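Local coordinates for programmed cell death 6-interacting protein (Homo sapiens, PDB 5WA1) that acts in endosomal sorting, membrane repair and cytokinesis, its Bro1 domain binding here a peptide of the ESCRT-III protein CHMP4C, at residues A[215-220]-A[355-360]; A[219-224]-A[232-237]; A[40-45]-A[101-106]; A[34-39]-A[110-115]. All blocks are in the same frame, centred on the assembly; numbering follows the deposited sequence.

How the contacts relate
Two separate regions of the Bro1 domain are sampled. Contacts 1 and 2 start from the same helix, 202-226, share V219 and F220, and touch each other with centres 8 Å apart, beside the bound peptide. Contacts 3 and 4 lie at another part of the elongated fold, with centres 12 Å apart, and meet through F105, I110 and L112; the centres of contacts 1 and 3 are about 43 Å apart. Contact 2 is fully buried and apolar between two helices, whereas the other three are partly buried. Contact 1 adds amide hydrogen bonds to its packing, contact 3 is aromatic, and contact 4 combines one backbone bond with aliphatic packing.

Contact 1 of 4, residues A[215-220]-A[355-360]; sequences QAQEVF and KATLVK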
loop_
_atom_site.group_PDB
_atom_site.type_symbol
_atom_site.label_atom_id
_atom_site.label_comp_id
_atom_site.label_asym_id
_atom_site.label_seq_id
_atom_site.Cartn_x
_atom_site.Cartn_y
_atom_site.Cartn_z
ATOM N N GLN A 215 -2.202 1.817 -5.853
ATOM C CA GLN A 215 -2.469 0.449 -6.249
ATOM C C GLN A 215 -3.878 0.039 -5.862
ATOM O O GLN A 215 -4.516 -0.723 -6.596
ATOM C CB GLN A 215 -1.395 -0.477 -5.668
ATOM C CG GLN A 215 -0.068 -0.171 -6.369
ATOM C CD GLN A 215 1.111 -1.069 -6.012
ATOM O OE1 GLN A 215 1.997 -1.261 -6.842
ATOM N NE2 GLN A 215 1.152 -1.587 -4.780
ATOM N N ALA A 216 -4.396 0.574 -4.751
ATOM C CA ALA A 216 -5.800 0.355 -4.420
ATOM C C ALA A 216 -6.712 0.921 -5.506
ATOM O O ALA A 216 -7.662 0.257 -5.933
ATOM C CB ALA A 216 -6.127 0.980 -3.063
ATOM N N GLN A 217 -6.436 2.149 -5.965
ATOM C CA GLN A 217 -7.234 2.740 -7.044
ATOM C C GLN A 217 -7.120 1.918 -8.326
ATOM O O GLN A 217 -8.112 1.729 -9.044
ATOM C CB GLN A 217 -6.805 4.189 -7.286
ATOM C CG GLN A 217 -7.539 4.914 -8.438
ATOM C CD GLN A 217 -8.988 5.279 -8.101
ATOM O OE1 GLN A 217 -9.380 5.298 -6.936
ATOM N NE2 GLN A 217 -9.786 5.578 -9.133
ATOM N N GLU A 218 -5.928 1.398 -8.618
ATOM C CA GLU A 218 -5.773 0.552 -9.795
ATOM C C GLU A 218 -6.633 -0.699 -9.704
ATOM O O GLU A 218 -7.182 -1.162 -10.712
ATOM C CB GLU A 218 -4.303 0.168 -9.976
ATOM C CG GLU A 218 -4.058 -0.723 -11.195
ATOM C CD GLU A 218 -2.602 -1.146 -11.317
ATOM O OE1 GLU A 218 -1.797 -0.740 -10.461
ATOM O OE2 GLU A 218 -2.263 -1.881 -12.266
ATOM N N VAL A 219 -6.742 -1.282 -8.504
ATOM C CA VAL A 219 -7.577 -2.461 -8.329
ATOM C C VAL A 219 -9.034 -2.126 -8.621
ATOM O O VAL A 219 -9.761 -2.930 -9.213
ATOM C CB VAL A 219 -7.403 -3.040 -6.905
ATOM C CG1 VAL A 219 -8.453 -4.107 -6.639
ATOM C CG2 VAL A 219 -6.011 -3.630 -6.740
ATOM N N PHE A 220 -9.491 -0.941 -8.204
ATOM C CA PHE A 220 -10.859 -0.553 -8.531
ATOM C C PHE A 220 -11.047 -0.372 -10.031
ATOM O O PHE A 220 -12.126 -0.665 -10.558
ATOM C CB PHE A 220 -11.243 0.726 -7.789
ATOM C CG PHE A 220 -11.771 0.471 -6.409
ATOM C CD1 PHE A 220 -13.117 0.232 -6.205
ATOM C CD2 PHE A 220 -10.915 0.442 -5.324
ATOM C CE1 PHE A 220 -13.609 -0.019 -4.939
ATOM C CE2 PHE A 220 -11.399 0.195 -4.045
ATOM C CZ PHE A 220 -12.752 -0.037 -3.855
ATOM N N LYS A 355 -12.105 12.695 -12.908
ATOM C CA LYS A 355 -11.410 11.828 -11.964
ATOM C C LYS A 355 -12.402 11.318 -10.931
ATOM O O LYS A 355 -13.219 12.086 -10.423
ATOM C CB LYS A 355 -10.257 12.566 -11.264
ATOM C CG LYS A 355 -9.040 12.718 -12.162
ATOM C CD LYS A 355 -8.105 13.816 -11.708
ATOM C CE LYS A 355 -7.077 14.077 -12.790
ATOM N NZ LYS A 355 -6.245 15.272 -12.489
ATOM N N ALA A 356 -12.328 10.023 -10.626
ATOM C CA ALA A 356 -13.153 9.423 -9.581
ATOM C C ALA A 356 -12.273 8.599 -8.651
ATOM O O ALA A 356 -11.664 7.614 -9.083
ATOM C CB ALA A 356 -14.256 8.550 -10.181
ATOM N N THR A 357 -12.216 8.987 -7.379
ATOM C CA THR A 357 -11.410 8.283 -6.389
ATOM C C THR A 357 -12.316 7.376 -5.561
ATOM O O THR A 357 -13.293 7.839 -4.966
ATOM C CB THR A 357 -10.645 9.265 -5.494
ATOM O OG1 THR A 357 -10.139 8.575 -4.340
ATOM C CG2 THR A 357 -11.531 10.419 -5.053
ATOM N N LEU A 358 -12.002 6.083 -5.556
ATOM C CA LEU A 358 -12.738 5.075 -4.806
ATOM C C LEU A 358 -12.003 4.602 -3.563
ATOM O O LEU A 358 -12.488 3.694 -2.878
ATOM C CB LEU A 358 -13.028 3.865 -5.704
ATOM C CG LEU A 358 -14.351 3.875 -6.477
ATOM C CD1 LEU A 358 -15.490 3.586 -5.526
ATOM C CD2 LEU A 358 -14.575 5.204 -7.167
ATOM N N VAL A 359 -10.850 5.184 -3.247
ATOM C CA VAL A 359 -9.983 4.640 -2.210
ATOM C C VAL A 359 -9.686 5.700 -1.164
ATOM O O VAL A 359 -9.729 6.907 -1.434
ATOM C CB VAL A 359 -8.679 4.083 -2.815
ATOM C CG1 VAL A 359 -8.997 2.907 -3.724
ATOM C CG2 VAL A 359 -7.949 5.172 -3.591
ATOM N N LYS A 360 -9.385 5.231 0.047
ATOM C CA LYS A 360 -9.035 6.076 1.176
ATOM C C LYS A 360 -7.975 5.349 1.990
ATOM O O LYS A 360 -8.006 4.121 2.096
ATOM C CB LYS A 360 -10.275 6.379 2.036
ATOM C CG LYS A 360 -10.021 7.268 3.245
ATOM C CD LYS A 360 -9.654 8.687 2.833
ATOM C CE LYS A 360 -9.147 9.498 4.020
ATOM N NZ LYS A 360 -8.698 10.859 3.618
#
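Beside the CHMP4 peptide site of the Bro1 domain, the side-chain amide of Q217 on helix 202-226 clasps the backbone of the late loop 355-360 at A356 and L358. The evidence for a two-point grip is geometric. L358 N donates to Q217 OE1 at 3.1 Å, nearly straight at 170° and on a lone pair in the carbonyl plane. Q217 NE2 in turn donates to A356 O at 2.8 Å, although that oxygen is tilted 32° out of the amide plane. A bend at chi2 (73°) places CD of Q217 where both ends of the amide can be used, and NE2 is also held by L237 O. The amide is therefore fixed in rotation by donor and acceptor bonds of opposite sense.

Apolar packing flanks the clasp. L358 CB lies over one face of the F220 ring, 3.8 Å from its centroid in a CH-pi contact, and the two side chains cross at about a right angle. V359 CG1 lodges between A216 and F220 of the helix: it is 3.5 Å from A216 CB and 3.5 Å from F220 CD2. Its sister methyl, V359 CG2, rests 3.6 Å from Q217 OE1.

The loop is secured on further sides, T357 OG1 bonding to Y244 OH and the backbone of A356 to K236. F220, A356 and L358 also touch the peptide, F220 through an edge-to-face ring contact. The loop thus runs between helix 164-191, where Q175 meets A216 and V359, and helix 231-252, where L237 meets L358.

Contact 2 of 4, residues A[219-224]-A[232-237]; sequences VFFLKA and AIIAKL
Next to the packing of A224 on L237, the ammonium nitrogen NZ of K223 is gripped by two carboxylates, those of D164 and D227, and its side chain also makes a cation-pi contact with an aromatic residue of the bound peptide. The lysine takes no part in the contact between 219-224 and 232-237, which is apolar. The axes of 219-224 and 232-237 approach to 9.3 Å and run at 165° to one another; at this level the consecutive helices 202-226 and 231-252 run antiparallel, as in a helical hairpin.

A224 faces the partner helix: its CB lies 3.5 Å from L237 CD1 and 3.9 Å from I234 CG1. The same L237 methyl sits 3.9 Å from F220 O, an oxygen already accepting from A224 N within its helix. I234 splits its two branches. CG1, anti to the carbonyl carbon (chi1 -66°), leads to CD1, which lies 3.8 Å from A224 O, while CG2 reaches F221 CE1 at 3.5 Å. The F221 ring and I234 cross at about a right angle, and I234 O lies in the ring plane at its edge.

M273 and N276 of helix 262-287 touch F221 from outside the pair. No hydrogen bond joins the two segments, so their cohesion here rests on fitted methyl and ring surfaces, while the charge of K223 is met outside the pair by D164 and D227.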
loop_
_atom_site.group_PDB
_atom_site.type_symbol
_atom_site.label_atom_id
_atom_site.label_comp_id
_atom_site.label_asym_id
_atom_site.label_seq_id
_atom_site.Cartn_x
_atom_site.Cartn_y
_atom_site.Cartn_z
ATOM N N VAL A 219 -6.742 -1.282 -8.504
ATOM C CA VAL A 219 -7.577 -2.461 -8.329
ATOM C C VAL A 219 -9.034 -2.126 -8.621
ATOM O O VAL A 219 -9.761 -2.930 -9.213
ATOM C CB VAL A 219 -7.403 -3.040 -6.905
ATOM C CG1 VAL A 219 -8.453 -4.107 -6.639
ATOM C CG2 VAL A 219 -6.011 -3.630 -6.740
ATOM N N PHE A 220 -9.491 -0.941 -8.204
ATOM C CA PHE A 220 -10.859 -0.553 -8.531
ATOM C C PHE A 220 -11.047 -0.372 -10.031
ATOM O O PHE A 220 -12.126 -0.665 -10.558
ATOM C CB PHE A 220 -11.243 0.726 -7.789
ATOM C CG PHE A 220 -11.771 0.471 -6.409
ATOM C CD1 PHE A 220 -13.117 0.232 -6.205
ATOM C CD2 PHE A 220 -10.915 0.442 -5.324
ATOM C CE1 PHE A 220 -13.609 -0.019 -4.939
ATOM C CE2 PHE A 220 -11.399 0.195 -4.045
ATOM C CZ PHE A 220 -12.752 -0.037 -3.855
ATOM N N PHE A 221 -10.012 0.098 -10.730
ATOM C CA PHE A 221 -10.080 0.170 -12.186
ATOM C C PHE A 221 -10.195 -1.228 -12.785
ATOM O O PHE A 221 -11.009 -1.464 -13.687
ATOM C CB PHE A 221 -8.850 0.921 -12.721
ATOM C CG PHE A 221 -8.528 0.625 -14.157
ATOM C CD1 PHE A 221 -9.181 1.295 -15.181
ATOM C CD2 PHE A 221 -7.577 -0.328 -14.485
ATOM C CE1 PHE A 221 -8.890 1.009 -16.513
ATOM C CE2 PHE A 221 -7.284 -0.622 -15.804
ATOM C CZ PHE A 221 -7.947 0.050 -16.824
ATOM N N LEU A 222 -9.403 -2.178 -12.277
ATOM C CA LEU A 222 -9.484 -3.552 -12.770
ATOM C C LEU A 222 -10.844 -4.167 -12.463
ATOM O O LEU A 222 -11.402 -4.915 -13.280
ATOM C CB LEU A 222 -8.359 -4.392 -12.164
ATOM C CG LEU A 222 -6.949 -3.987 -12.612
ATOM C CD1 LEU A 222 -5.906 -4.767 -11.836
ATOM C CD2 LEU A 222 -6.781 -4.217 -14.107
ATOM N N LYS A 223 -11.399 -3.852 -11.293
ATOM C CA LYS A 223 -12.738 -4.319 -10.945
ATOM C C LYS A 223 -13.780 -3.759 -11.907
ATOM O O LYS A 223 -14.660 -4.483 -12.387
ATOM C CB LYS A 223 -13.056 -3.914 -9.506
ATOM C CG LYS A 223 -14.524 -3.940 -9.127
ATOM C CD LYS A 223 -14.997 -5.345 -8.912
ATOM C CE LYS A 223 -16.373 -5.371 -8.271
ATOM N NZ LYS A 223 -17.038 -6.649 -8.603
ATOM N N ALA A 224 -13.699 -2.459 -12.194
ATOM C CA ALA A 224 -14.660 -1.851 -13.110
ATOM C C ALA A 224 -14.554 -2.459 -14.502
ATOM O O ALA A 224 -15.575 -2.723 -15.157
ATOM C CB ALA A 224 -14.445 -0.339 -13.161
ATOM N N ALA A 232 -17.182 5.580 -19.600
ATOM C CA ALA A 232 -17.000 6.886 -18.963
ATOM C C ALA A 232 -16.458 6.743 -17.543
ATOM O O ALA A 232 -15.590 7.515 -17.116
ATOM C CB ALA A 232 -18.320 7.650 -18.937
ATOM N N ILE A 233 -16.971 5.770 -16.796
ATOM C CA ILE A 233 -16.544 5.584 -15.416
ATOM C C ILE A 233 -15.149 4.986 -15.366
ATOM O O ILE A 233 -14.303 5.403 -14.564
ATOM C CB ILE A 233 -17.568 4.705 -14.676
ATOM C CG1 ILE A 233 -18.880 5.469 -14.506
ATOM C CG2 ILE A 233 -17.003 4.205 -13.350
ATOM C CD1 ILE A 233 -18.704 6.831 -13.881
ATOM N N ILE A 234 -14.887 3.994 -16.216
ATOM C CA ILE A 234 -13.566 3.377 -16.253
ATOM C C ILE A 234 -12.494 4.418 -16.561
ATOM O O ILE A 234 -11.394 4.379 -15.998
ATOM C CB ILE A 234 -13.561 2.220 -17.266
ATOM C CG1 ILE A 234 -14.494 1.101 -16.766
ATOM C CG2 ILE A 234 -12.156 1.686 -17.469
ATOM C CD1 ILE A 234 -14.644 -0.053 -17.740
ATOM N N ALA A 235 -12.810 5.385 -17.425
ATOM C CA ALA A 235 -11.831 6.410 -17.774
ATOM C C ALA A 235 -11.514 7.301 -16.578
ATOM O O ALA A 235 -10.350 7.646 -16.349
ATOM C CB ALA A 235 -12.336 7.243 -18.963
ATOM N N LYS A 236 -12.532 7.680 -15.804
ATOM C CA LYS A 236 -12.307 8.500 -14.617
ATOM C C LYS A 236 -11.563 7.742 -13.514
ATOM O O LYS A 236 -10.781 8.352 -12.774
ATOM C CB LYS A 236 -13.646 9.020 -14.091
ATOM C CG LYS A 236 -14.323 10.002 -15.034
ATOM C CD LYS A 236 -15.642 10.496 -14.471
ATOM C CE LYS A 236 -16.333 11.424 -15.448
ATOM N NZ LYS A 236 -17.677 11.843 -14.969
ATOM N N LEU A 237 -11.792 6.435 -13.375
ATOM C CA LEU A 237 -11.013 5.657 -12.401
ATOM C C LEU A 237 -9.553 5.548 -12.827
ATOM O O LEU A 237 -8.641 5.695 -12.003
ATOM C CB LEU A 237 -11.615 4.265 -12.243
ATOM C CG LEU A 237 -13.036 4.170 -11.668
ATOM C CD1 LEU A 237 -13.550 2.753 -11.770
ATOM C CD2 LEU A 237 -13.046 4.610 -10.224
#

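Contact 3 of 4, residues A[40-45]-A[101-106]; sequences KPLVKF and PKFPFS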
loop_
_atom_site.group_PDB
_atom_site.type_symbol
_atom_site.label_atom_id
_atom_site.label_comp_id
_atom_site.label_asym_id
_atom_site.label_seq_id
_atom_site.Cartn_x
_atom_site.Cartn_y
_atom_site.Cartn_z
ATOM N N LYS A 40 10.774 -11.242 31.159
ATOM C CA LYS A 40 11.561 -10.926 32.351
ATOM C C LYS A 40 11.423 -9.482 32.830
ATOM O O LYS A 40 11.148 -9.283 34.026
ATOM C CB LYS A 40 13.028 -11.286 32.085
ATOM C CG LYS A 40 13.847 -11.539 33.342
ATOM C CD LYS A 40 15.221 -12.093 32.999
ATOM C CE LYS A 40 15.898 -12.698 34.220
ATOM N NZ LYS A 40 15.147 -13.867 34.750
ATOM N N PRO A 41 11.588 -8.449 31.991
ATOM C CA PRO A 41 11.467 -7.074 32.508
ATOM C C PRO A 41 10.057 -6.706 32.938
ATOM O O PRO A 41 9.896 -5.753 33.712
ATOM C CB PRO A 41 11.925 -6.206 31.323
ATOM C CG PRO A 41 12.608 -7.140 30.376
ATOM C CD PRO A 41 11.920 -8.450 30.555
ATOM N N LEU A 42 9.039 -7.426 32.467
ATOM C CA LEU A 42 7.647 -7.079 32.728
ATOM C C LEU A 42 7.149 -7.651 34.053
ATOM O O LEU A 42 6.620 -6.916 34.893
ATOM C CB LEU A 42 6.765 -7.569 31.576
ATOM C CG LEU A 42 5.553 -6.712 31.209
ATOM C CD1 LEU A 42 5.994 -5.327 30.755
ATOM C CD2 LEU A 42 4.724 -7.390 30.123
ATOM N N VAL A 43 7.300 -8.965 34.244
ATOM C CA VAL A 43 6.852 -9.585 35.483
ATOM C C VAL A 43 7.692 -9.099 36.659
ATOM O O VAL A 43 7.191 -8.986 37.785
ATOM C CB VAL A 43 6.883 -11.120 35.345
ATOM C CG1 VAL A 43 8.305 -11.602 35.114
ATOM C CG2 VAL A 43 6.278 -11.788 36.579
ATOM N N LYS A 44 8.968 -8.780 36.418
ATOM C CA LYS A 44 9.788 -8.179 37.464
ATOM C C LYS A 44 9.159 -6.894 37.988
ATOM O O LYS A 44 9.289 -6.582 39.179
ATOM C CB LYS A 44 11.202 -7.919 36.943
ATOM C CG LYS A 44 12.215 -7.599 38.032
ATOM C CD LYS A 44 13.629 -7.562 37.480
ATOM C CE LYS A 44 14.649 -7.388 38.593
ATOM N NZ LYS A 44 16.039 -7.386 38.064
ATOM N N PHE A 45 8.465 -6.143 37.129
ATOM C CA PHE A 45 7.664 -5.029 37.623
ATOM C C PHE A 45 6.383 -5.521 38.291
ATOM O O PHE A 45 5.937 -4.935 39.284
ATOM C CB PHE A 45 7.344 -4.061 36.484
ATOM C CG PHE A 45 6.244 -3.088 36.806
ATOM C CD1 PHE A 45 6.497 -1.947 37.552
ATOM C CD2 PHE A 45 4.949 -3.315 36.363
ATOM C CE1 PHE A 45 5.482 -1.054 37.846
ATOM C CE2 PHE A 45 3.932 -2.428 36.654
ATOM C CZ PHE A 45 4.198 -1.297 37.398
ATOM N N PRO A 101 -0.006 2.437 28.469
ATOM C CA PRO A 101 -0.505 3.068 29.700
ATOM C C PRO A 101 -0.361 2.192 30.932
ATOM O O PRO A 101 -0.117 2.720 32.025
ATOM C CB PRO A 101 -1.984 3.348 29.382
ATOM C CG PRO A 101 -2.094 3.252 27.896
ATOM C CD PRO A 101 -1.094 2.222 27.500
ATOM N N LYS A 102 -0.498 0.871 30.793
ATOM C CA LYS A 102 -0.545 -0.002 31.965
ATOM C C LYS A 102 0.806 -0.111 32.662
ATOM O O LYS A 102 0.854 -0.356 33.874
ATOM C CB LYS A 102 -1.042 -1.396 31.571
ATOM C CG LYS A 102 -2.562 -1.564 31.551
ATOM C CD LYS A 102 -3.215 -0.796 30.409
ATOM C CE LYS A 102 -4.689 -1.149 30.275
ATOM N NZ LYS A 102 -5.428 -0.957 31.554
ATOM N N PHE A 103 1.907 0.061 31.931
ATOM C CA PHE A 103 3.216 -0.117 32.532
ATOM C C PHE A 103 4.039 1.161 32.437
ATOM O O PHE A 103 3.990 1.854 31.416
ATOM C CB PHE A 103 3.982 -1.263 31.858
ATOM C CG PHE A 103 3.397 -2.619 32.125
ATOM C CD1 PHE A 103 2.328 -3.087 31.379
ATOM C CD2 PHE A 103 3.919 -3.425 33.124
ATOM C CE1 PHE A 103 1.789 -4.336 31.624
ATOM C CE2 PHE A 103 3.385 -4.674 33.373
ATOM C CZ PHE A 103 2.319 -5.132 32.623
ATOM N N PRO A 104 4.801 1.498 33.484
ATOM C CA PRO A 104 5.628 2.713 33.440
ATOM C C PRO A 104 6.743 2.635 32.407
ATOM O O PRO A 104 7.923 2.550 32.761
ATOM C CB PRO A 104 6.193 2.801 34.866
ATOM C CG PRO A 104 5.270 1.968 35.704
ATOM C CD PRO A 104 4.827 0.857 34.809
ATOM N N PHE A 105 6.380 2.671 31.126
ATOM C CA PHE A 105 7.366 2.652 30.052
ATOM C C PHE A 105 7.841 4.038 29.649
ATOM O O PHE A 105 8.911 4.155 29.041
ATOM C CB PHE A 105 6.803 1.935 28.822
ATOM C CG PHE A 105 7.063 0.460 28.812
ATOM C CD1 PHE A 105 8.268 -0.038 28.345
ATOM C CD2 PHE A 105 6.109 -0.429 29.273
ATOM C CE1 PHE A 105 8.514 -1.395 28.336
ATOM C CE2 PHE A 105 6.350 -1.788 29.268
ATOM C CZ PHE A 105 7.554 -2.272 28.798
ATOM N N SER A 106 7.072 5.087 29.962
ATOM C CA SER A 106 7.518 6.447 29.674
ATOM C C SER A 106 8.837 6.747 30.374
ATOM O O SER A 106 9.721 7.400 29.806
ATOM C CB SER A 106 6.445 7.454 30.090
ATOM O OG SER A 106 5.224 7.207 29.417
#
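An aromatic cluster joins helix 39-49 to the loop that precedes strand 114-117, with L42 and F45 of the helix set against F103, P104 and F105. P104 is the centre of an inverse gamma turn, and F103, P104 and F105 all touch the helix.

L42 meets the rings mainly through CD1, with CG also against F103 CE2. The CD1 methyl lies over one face of the F103 ring, 3.8 Å from its centroid and only 17° off the ring normal, a CH-pi contact displaced toward the rim; the two side chains cross at about a right angle. The same methyl meets the F105 ring differently, at its edge and near its plane, 3.9 Å from CE2. One carbon is thus shared by two rings in two orientations.

F45 makes the second half of the contact. CG of F45 is anti to the backbone N (chi1 165°), and the side chain meets P104 tip to tip. P104 CD stands over one face of the F45 ring, 3.4 Å from CZ, in a second CH-pi contact. Against F103 the ring is oblique: centroids are 5.5 Å apart, planes 62° apart, and F45 CD2 reaches F103 CD2 at 3.4 Å.

F376 adds an edge-to-face partner to F103 and also touches L42, while A64 of helix 56-75 backs L42. No hydrogen bond crosses the two segments. The helix-to-loop junction therefore depends on dispersion and on C-H groups set over ring faces; the proline CD, bonded to the ring nitrogen, is probably the more polarised of the two donors.

Contact 4 of 4, residues A[34-39]-A[110-115]; sequences SEVDLA and ICLTFT
V36 and L38 both close on L112, V36 through the methyl that chi1 sets. V36 CG1 is anti to its backbone N (chi1 165°) and meets L112 CD2 at 3.6 Å; V36 CG2, anti to the carbonyl carbon, lies 3.5 Å from T113 O. L38 CD2 lies 3.7 Å from both CD1 and CD2 of L112, the two leucines crossing at about a right angle. L38 CD2 also stands at the edge of the F114 ring, 3.8 Å from CE1.

S34 holds its OG in the crowded position between backbone N and carbonyl carbon, where it lies 3.3 Å from T115 CB. Its own N donates to T115 O at 3.2 Å, tilted 21° from the carbonyl plane; T33 OG1 bonds the same oxygen. At the other end D37 OD1 accepts a weak capping bond from A39 N, where the chain turns into helix 39-49.

L67 of helix 56-75 touches L38. Running nearly opposite to 112-115, the run 34-38 flanks strand 114-117, which pairs with 131-134 in an antiparallel two-stranded sheet of this mainly helical Bro1 domain.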
loop_
_atom_site.group_PDB
_atom_site.type_symbol
_atom_site.label_atom_id
_atom_site.label_comp_id
_atom_site.label_asym_id
_atom_site.label_seq_id
_atom_site.Cartn_x
_atom_site.Cartn_y
_atom_site.Cartn_z
ATOM N N SER A 34 15.757 -8.488 16.220
ATOM C CA SER A 34 16.387 -9.495 17.054
ATOM C C SER A 34 15.412 -9.977 18.121
ATOM O O SER A 34 14.511 -9.246 18.543
ATOM C CB SER A 34 17.646 -8.927 17.698
ATOM O OG SER A 34 17.361 -7.672 18.285
ATOM N N GLU A 35 15.594 -11.224 18.550
ATOM C CA GLU A 35 14.728 -11.793 19.575
ATOM C C GLU A 35 14.930 -11.080 20.909
ATOM O O GLU A 35 16.062 -10.832 21.335
ATOM C CB GLU A 35 15.002 -13.291 19.731
ATOM C CG GLU A 35 14.040 -13.999 20.673
ATOM C CD GLU A 35 14.336 -15.483 20.825
ATOM O OE1 GLU A 35 14.941 -16.069 19.902
ATOM O OE2 GLU A 35 13.958 -16.059 21.870
ATOM N N VAL A 36 13.821 -10.751 21.571
ATOM C CA VAL A 36 13.847 -10.042 22.847
ATOM C C VAL A 36 12.999 -10.802 23.862
ATOM O O VAL A 36 11.899 -11.264 23.544
ATOM C CB VAL A 36 13.345 -8.590 22.686
ATOM C CG1 VAL A 36 13.018 -7.978 24.035
ATOM C CG2 VAL A 36 14.391 -7.753 21.964
ATOM N N ASP A 37 13.510 -10.929 25.087
ATOM C CA ASP A 37 12.764 -11.551 26.180
ATOM C C ASP A 37 11.856 -10.495 26.805
ATOM O O ASP A 37 12.246 -9.769 27.722
ATOM C CB ASP A 37 13.707 -12.151 27.219
ATOM C CG ASP A 37 12.963 -12.754 28.399
ATOM O OD1 ASP A 37 11.758 -13.053 28.254
ATOM O OD2 ASP A 37 13.579 -12.926 29.471
ATOM N N LEU A 38 10.621 -10.416 26.306
ATOM C CA LEU A 38 9.663 -9.462 26.855
ATOM C C LEU A 38 9.250 -9.816 28.276
ATOM O O LEU A 38 8.882 -8.926 29.052
ATOM C CB LEU A 38 8.418 -9.386 25.973
ATOM C CG LEU A 38 8.510 -8.574 24.689
ATOM C CD1 LEU A 38 7.112 -8.386 24.094
ATOM C CD2 LEU A 38 9.181 -7.242 24.966
ATOM N N ALA A 39 9.295 -11.101 28.628
ATOM C CA ALA A 39 8.713 -11.550 29.886
ATOM C C ALA A 39 9.466 -10.981 31.084
ATOM O O ALA A 39 8.882 -10.290 31.927
ATOM C CB ALA A 39 8.691 -13.079 29.934
ATOM N N ILE A 110 11.822 0.268 33.236
ATOM C CA ILE A 110 11.719 -1.031 32.582
ATOM C C ILE A 110 12.720 -1.023 31.433
ATOM O O ILE A 110 12.541 -0.305 30.443
ATOM C CB ILE A 110 10.294 -1.320 32.086
ATOM C CG1 ILE A 110 9.347 -1.598 33.258
ATOM C CG2 ILE A 110 10.289 -2.515 31.152
ATOM C CD1 ILE A 110 8.692 -0.369 33.845
ATOM N N CYS A 111 13.794 -1.799 31.574
ATOM C CA CYS A 111 14.842 -1.854 30.558
ATOM C C CYS A 111 14.432 -2.852 29.483
ATOM O O CYS A 111 14.444 -4.067 29.708
ATOM C CB CYS A 111 16.186 -2.220 31.181
ATOM S SG CYS A 111 16.207 -3.725 32.185
ATOM N N LEU A 112 14.057 -2.333 28.319
ATOM C CA LEU A 112 13.666 -3.143 27.173
ATOM C C LEU A 112 14.212 -2.460 25.936
ATOM O O LEU A 112 13.851 -1.314 25.668
ATOM C CB LEU A 112 12.145 -3.275 27.073
ATOM C CG LEU A 112 11.474 -4.579 27.501
ATOM C CD1 LEU A 112 9.976 -4.480 27.273
ATOM C CD2 LEU A 112 12.056 -5.750 26.736
ATOM N N THR A 113 15.079 -3.142 25.190
ATOM C CA THR A 113 15.697 -2.570 23.997
ATOM C C THR A 113 15.302 -3.379 22.770
ATOM O O THR A 113 15.612 -4.572 22.667
ATOM C CB THR A 113 17.219 -2.510 24.128
ATOM O OG1 THR A 113 17.573 -1.552 25.135
ATOM C CG2 THR A 113 17.843 -2.095 22.804
ATOM N N PHE A 114 14.632 -2.724 21.835
ATOM C CA PHE A 114 14.242 -3.348 20.581
ATOM C C PHE A 114 15.229 -2.933 19.501
ATOM O O PHE A 114 15.528 -1.742 19.346
ATOM C CB PHE A 114 12.819 -2.955 20.194
ATOM C CG PHE A 114 11.822 -3.151 21.300
ATOM C CD1 PHE A 114 11.277 -4.401 21.550
ATOM C CD2 PHE A 114 11.432 -2.082 22.090
ATOM C CE1 PHE A 114 10.355 -4.579 22.571
ATOM C CE2 PHE A 114 10.515 -2.250 23.110
ATOM C CZ PHE A 114 9.975 -3.499 23.351
ATOM N N THR A 115 15.753 -3.920 18.782
ATOM C CA THR A 115 16.704 -3.697 17.705
ATOM C C THR A 115 16.051 -4.108 16.398
ATOM O O THR A 115 15.600 -5.248 16.263
ATOM C CB THR A 115 17.989 -4.490 17.936
ATOM O OG1 THR A 115 18.571 -4.089 19.179
ATOM C CG2 THR A 115 18.979 -4.235 16.812
#